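PDB 1U79: FKBP-type peptidyl-prolyl cis-trans isomerase 3 from Arabidopsis thaliana, which catalyses the cis-trans isomerisation of proline peptide bonds in the chloroplast thylakoid lumen and regulates accumulation of the Rieske protein. Local coordinates for residues A35-K40 with L119-E124. Sequence-based numbering, arbitrary orientation.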
loop_
_atom_site.group_PDB
_atom_site.type_symbol
_atom_site.label_atom_id
_atom_site.label_comp_id
_atom_site.label_asym_id
_atom_site.label_seq_id
_atom_site.Cartn_x
_atom_site.Cartn_y
_atom_site.Cartn_z
ATOM N N ALA A 35 -2.355 -2.024 10.079
ATOM C CA ALA A 35 -1.119 -2.031 9.323
ATOM C C ALA A 35 -0.262 -0.814 9.604
ATOM O O ALA A 35 -0.764 0.307 9.688
ATOM C CB ALA A 35 -1.406 -2.105 7.827
ATOM N N HIS A 36 1.033 -1.050 9.781
ATOM C CA HIS A 36 1.973 0.047 9.957
ATOM C C HIS A 36 2.499 0.242 8.543
ATOM O O HIS A 36 2.476 -0.696 7.742
ATOM C CB HIS A 36 3.092 -0.340 10.919
ATOM C CG HIS A 36 2.829 0.083 12.328
ATOM N ND1 HIS A 36 2.724 1.409 12.693
ATOM C CD2 HIS A 36 2.614 -0.637 13.454
ATOM C CE1 HIS A 36 2.454 1.484 13.985
ATOM N NE2 HIS A 36 2.382 0.257 14.468
ATOM N N TYR A 37 2.953 1.443 8.215
ATOM C CA TYR A 37 3.440 1.691 6.869
ATOM C C TYR A 37 4.258 2.961 6.730
ATOM O O TYR A 37 4.180 3.868 7.555
ATOM C CB TYR A 37 2.257 1.790 5.885
ATOM C CG TYR A 37 1.394 3.022 6.097
ATOM C CD1 TYR A 37 0.389 3.041 7.066
ATOM C CD2 TYR A 37 1.633 4.194 5.373
ATOM C CE1 TYR A 37 -0.354 4.201 7.312
ATOM C CE2 TYR A 37 0.898 5.361 5.611
ATOM C CZ TYR A 37 -0.088 5.356 6.579
ATOM O OH TYR A 37 -0.796 6.508 6.829
ATOM N N VAL A 38 5.032 3.002 5.655
ATOM C CA VAL A 38 5.843 4.152 5.286
ATOM C C VAL A 38 5.636 4.302 3.791
ATOM O O VAL A 38 5.894 3.373 3.018
ATOM C CB VAL A 38 7.352 3.953 5.545
ATOM C CG1 VAL A 38 8.125 5.142 4.958
ATOM C CG2 VAL A 38 7.632 3.845 7.045
ATOM N N GLY A 39 5.144 5.466 3.386
ATOM C CA GLY A 39 4.910 5.718 1.979
ATOM C C GLY A 39 5.901 6.751 1.488
ATOM O O GLY A 39 6.052 7.821 2.098
ATOM N N LYS A 40 6.577 6.436 0.390
ATOM C CA LYS A 40 7.571 7.332 -0.189
ATOM C C LYS A 40 7.377 7.493 -1.685
ATOM O O LYS A 40 6.815 6.616 -2.362
ATOM C CB LYS A 40 8.983 6.787 0.004
ATOM C CG LYS A 40 9.375 6.354 1.397
ATOM C CD LYS A 40 10.762 5.705 1.308
ATOM C CE LYS A 40 11.296 5.274 2.661
ATOM N NZ LYS A 40 12.562 4.495 2.490
ATOM N N LEU A 119 3.798 5.311 -6.321
ATOM C CA LEU A 119 4.031 5.335 -4.885
ATOM C C LEU A 119 4.707 4.071 -4.383
ATOM O O LEU A 119 4.439 2.973 -4.863
ATOM C CB LEU A 119 2.702 5.508 -4.149
ATOM C CG LEU A 119 1.815 6.665 -4.606
ATOM C CD1 LEU A 119 0.577 6.726 -3.715
ATOM C CD2 LEU A 119 2.596 7.982 -4.529
ATOM N N LEU A 120 5.593 4.219 -3.415
ATOM C CA LEU A 120 6.248 3.057 -2.840
ATOM C C LEU A 120 5.806 2.968 -1.393
ATOM O O LEU A 120 5.847 3.967 -0.671
ATOM C CB LEU A 120 7.774 3.200 -2.899
ATOM C CG LEU A 120 8.473 2.995 -4.248
ATOM C CD1 LEU A 120 9.962 3.303 -4.095
ATOM C CD2 LEU A 120 8.284 1.568 -4.732
ATOM N N PHE A 121 5.342 1.798 -0.974
ATOM C CA PHE A 121 4.960 1.617 0.420
ATOM C C PHE A 121 5.651 0.396 0.991
ATOM O O PHE A 121 5.872 -0.598 0.287
ATOM C CB PHE A 121 3.455 1.390 0.600
ATOM C CG PHE A 121 2.603 2.617 0.411
ATOM C CD1 PHE A 121 2.090 2.943 -0.843
ATOM C CD2 PHE A 121 2.267 3.417 1.503
ATOM C CE1 PHE A 121 1.248 4.042 -1.011
ATOM C CE2 PHE A 121 1.427 4.521 1.346
ATOM C CZ PHE A 121 0.916 4.833 0.088
ATOM N N ASP A 122 6.019 0.493 2.261
ATOM C CA ASP A 122 6.579 -0.633 2.983
ATOM C C ASP A 122 5.391 -0.900 3.889
ATOM O O ASP A 122 5.016 -0.047 4.696
ATOM C CB ASP A 122 7.808 -0.226 3.793
ATOM C CG ASP A 122 9.093 -0.768 3.198
ATOM O OD1 ASP A 122 9.123 -1.021 1.974
ATOM O OD2 ASP A 122 10.080 -0.933 3.948
ATOM N N ILE A 123 4.755 -2.052 3.713
ATOM C CA ILE A 123 3.586 -2.375 4.513
ATOM C C ILE A 123 3.828 -3.508 5.496
ATOM O O ILE A 123 4.369 -4.561 5.140
ATOM C CB ILE A 123 2.387 -2.748 3.607
ATOM C CG1 ILE A 123 2.084 -1.583 2.657
ATOM C CG2 ILE A 123 1.165 -3.083 4.465
ATOM C CD1 ILE A 123 0.805 -1.723 1.877
ATOM N N GLU A 124 3.428 -3.272 6.739
ATOM C CA GLU A 124 3.540 -4.265 7.785
ATOM C C GLU A 124 2.121 -4.628 8.191
ATOM O O GLU A 124 1.451 -3.883 8.910
ATOM C CB GLU A 124 4.340 -3.713 8.968
ATOM C CG GLU A 124 5.831 -3.664 8.663
ATOM C CD GLU A 124 6.619 -2.845 9.649
ATOM O OE1 GLU A 124 6.576 -3.142 10.859
ATOM O OE2 GLU A 124 7.296 -1.898 9.207
#
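Tyr37 and Phe121 point the same way from neighbouring strands, and CD2 of Tyr37 meets the edge of the Phe121 ring, near its plane, 4.0 Å from Phe121 CD2. Ala35 O lies in plane at the edge of the tyrosine ring, and Trp70 packs edge-to-face with both aromatics. Tyrosine gives this buried place an apolar ring whose OH hydrogen-bonds to OD2 of Asp48; Phe121, also buried, is wholly apolar. Its CG stands anti to the carbonyl carbon (chi1 -74°), which carries the ring across Gly39, CD2 coming 3.5 Å from Gly39 CA. Glycine suits that place, since a CB would clash with the ring. An alanine in place of Phe121 would remove the ring and would probably loosen the packing against Gly39, Tyr37 and Trp70. In the antiparallel sheet of the FKBP fold, 119-124 runs between 35-40 and strand 88-93, the aromatics lying on the same face as Ile123. Six backbone hydrogen bonds join His36-Glu124, Val38-Asp122 and Lys40-Leu120; the straightest, Lys40 N to Leu120 O (2.8 Å, 171°), runs nearly along the C=O axis. Their side chains occupy the other, more exposed face, where polar groups find partners: Asp122 bonds Thr90, while His36 bonds Ser50 through ND1 and stacks on Tyr51.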